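Local coordinates for protein S-adenosylmethionine tRNA ribosyltransferase (Rhodococcus sp., PDB 2NS0) that is of unconfirmed function but may be a tRNA-modifying ribosyltransferase that uses S-adenosylmethionine, with a small alpha/beta domain of the helix-turn-helix clan, at residues 41-44 with 45-48. Numbering follows the deposited sequence.
Sequences PLME and PVRE
The carboxylate of Glu44 and the guanidinium of Arg47 lie side by side, their planes 20° apart: Glu44 OE2 sits obliquely, well out of the guanidinium plane and 4.1 Å from Arg47 NE, and no N-H points at it. The opposite charges are thus near each other without a salt bridge, and OE2 rests closer to Arg47 CD (3.6 Å). This is the first turn of helix 43-55, entered from a 3-10 segment, in a domain of the helix-turn-helix clan. Three i to i+4 bonds start the helix: Val46 N to Leu42 O (2.9 Å), Arg47 N to Met43 O and Glu48 N to Glu44 O. Pro45 has no N-H for Pro41 O; its CD lies there instead (3.5 Å), and also 3.4 Å from Leu42 O, while its CG is near Leu42 CD2. Leu8 of helix 5-18 touches the Pro45 side chain as well. Replacing Pro45 by an alanine removes CG and CD, which would probably open a gap beside Leu42 CD2 and make the turn less rigid. Leu42, Val46 and the selenomethionine Met43 also pack on helix 27-34. The Arg47 chain runs extended from CG to NE, and its NH1 hydrogen-bonds to Pro70 O. With CG1 anti to the backbone N (chi1 164°), Val46 turns its other methyl, CG2, back over the preceding turn, 3.3 Å from Leu42 O and 4.4 Å from Met43 CE.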
ATOM      1  N   PRO A  41       7.997  -0.461 -12.133  1.00 17.60           N
ATOM      2  CA  PRO A  41       8.977   0.368 -11.450  1.00 18.10           C
ATOM      3  C   PRO A  41       8.463   1.065 -10.176  1.00 18.78           C
ATOM      4  O   PRO A  41       9.259   1.542  -9.355  1.00 20.48           O
ATOM      5  CB  PRO A  41       9.360   1.381 -12.517  1.00 17.75           C
ATOM      6  CG  PRO A  41       9.017   0.694 -13.828  1.00 17.08           C
ATOM      7  CD  PRO A  41       7.736   0.037 -13.490  1.00 16.78           C
ATOM      8  N   LEU A  42       7.163   1.134 -10.001  1.00 18.67           N
ATOM      9  CA  LEU A  42       6.609   1.733  -8.774  1.00 19.61           C
ATOM     10  C   LEU A  42       6.487   0.791  -7.574  1.00 19.39           C
ATOM     11  O   LEU A  42       6.080   1.226  -6.522  1.00 19.36           O
ATOM     12  CB  LEU A  42       5.266   2.419  -9.056  1.00 18.63           C
ATOM     13  CG  LEU A  42       5.467   3.631  -9.952  1.00 21.19           C
ATOM     14  CD1 LEU A  42       4.121   4.248 -10.196  1.00 22.02           C
ATOM     15  CD2 LEU A  42       6.359   4.629  -9.291  1.00 25.61           C
HETATM   16  N   MSE A  43       6.877  -0.472  -7.735  1.00 19.52           N
HETATM   17  CA  MSE A  43       6.702  -1.466  -6.680  1.00 20.82           C
HETATM   18  C   MSE A  43       7.430  -1.120  -5.373  1.00 20.45           C
HETATM   19  O   MSE A  43       6.806  -1.099  -4.313  1.00 19.70           O
HETATM   20  CB  MSE A  43       7.066  -2.877  -7.163  1.00 21.15           C
HETATM   21  CG  MSE A  43       6.095  -3.491  -8.162  1.00 26.69           C
HETATM   22 SE   MSE A  43       4.271  -3.777  -7.419  1.00 40.33          SE
HETATM   23  CE  MSE A  43       3.640  -1.985  -7.472  1.00 36.89           C
ATOM     24  N   GLU A  44       8.727  -0.827  -5.430  1.00 20.42           N
ATOM     25  CA  GLU A  44       9.426  -0.411  -4.194  1.00 20.55           C
ATOM     26  C   GLU A  44       8.956   0.964  -3.652  1.00 19.44           C
ATOM     27  O   GLU A  44       8.754   1.089  -2.465  1.00 19.82           O
ATOM     28  CB  GLU A  44      10.957  -0.500  -4.330  1.00 21.83           C
ATOM     29  CG  GLU A  44      11.432  -1.935  -4.613  1.00 26.65           C
ATOM     30  CD  GLU A  44      10.979  -2.929  -3.532  1.00 33.68           C
ATOM     31  OE1 GLU A  44      11.422  -2.760  -2.373  1.00 36.06           O
ATOM     32  OE2 GLU A  44      10.174  -3.857  -3.830  1.00 33.42           O
ATOM     33  N   PRO A  45       8.801   1.995  -4.509  1.00 18.74           N
ATOM     34  CA  PRO A  45       8.139   3.213  -4.010  1.00 18.60           C
ATOM     35  C   PRO A  45       6.780   2.999  -3.290  1.00 18.06           C
ATOM     36  O   PRO A  45       6.513   3.657  -2.269  1.00 18.30           O
ATOM     37  CB  PRO A  45       7.979   4.063  -5.288  1.00 17.75           C
ATOM     38  CG  PRO A  45       9.134   3.665  -6.122  1.00 17.82           C
ATOM     39  CD  PRO A  45       9.278   2.179  -5.902  1.00 19.01           C
ATOM     40  N   VAL A  46       5.943   2.083  -3.795  1.00 18.79           N
ATOM     41  CA  VAL A  46       4.642   1.804  -3.180  1.00 17.15           C
ATOM     42  C   VAL A  46       4.825   1.150  -1.820  1.00 17.36           C
ATOM     43  O   VAL A  46       4.116   1.481  -0.882  1.00 17.16           O
ATOM     44  CB  VAL A  46       3.719   0.916  -4.074  1.00 17.52           C
ATOM     45  CG1 VAL A  46       2.608   0.372  -3.248  1.00 19.16           C
ATOM     46  CG2 VAL A  46       3.098   1.715  -5.242  1.00 13.86           C
ATOM     47  N   ARG A  47       5.764   0.211  -1.696  1.00 17.62           N
ATOM     48  CA  ARG A  47       6.132  -0.360  -0.374  1.00 16.70           C
ATOM     49  C   ARG A  47       6.609   0.674   0.625  1.00 16.91           C
ATOM     50  O   ARG A  47       6.258   0.596   1.812  1.00 17.71           O
ATOM     51  CB  ARG A  47       7.178  -1.465  -0.507  1.00 17.25           C
ATOM     52  CG  ARG A  47       6.638  -2.674  -1.246  1.00 19.38           C
ATOM     53  CD  ARG A  47       7.648  -3.834  -1.249  1.00 24.36           C
ATOM     54  NE  ARG A  47       7.014  -5.124  -1.541  1.00 28.81           N
ATOM     55  CZ  ARG A  47       7.008  -6.193  -0.725  1.00 31.33           C
ATOM     56  NH1 ARG A  47       7.594  -6.182   0.478  1.00 33.80           N
ATOM     57  NH2 ARG A  47       6.408  -7.300  -1.106  1.00 29.96           N
ATOM     58  N   GLU A  48       7.391   1.650   0.171  1.00 16.59           N
ATOM     59  CA  GLU A  48       7.866   2.714   1.059  1.00 16.76           C
ATOM     60  C   GLU A  48       6.702   3.548   1.551  1.00 15.90           C
ATOM     61  O   GLU A  48       6.612   3.848   2.735  1.00 16.33           O
ATOM     62  CB  GLU A  48       8.929   3.604   0.398  1.00 15.49           C
ATOM     63  CG  GLU A  48      10.233   2.902   0.116  1.00 19.46           C
ATOM     64  CD  GLU A  48      11.005   2.583   1.373  1.00 23.49           C
ATOM     65  OE1 GLU A  48      10.868   3.314   2.392  1.00 25.52           O
ATOM     66  OE2 GLU A  48      11.769   1.599   1.348  1.00 29.36           O
TER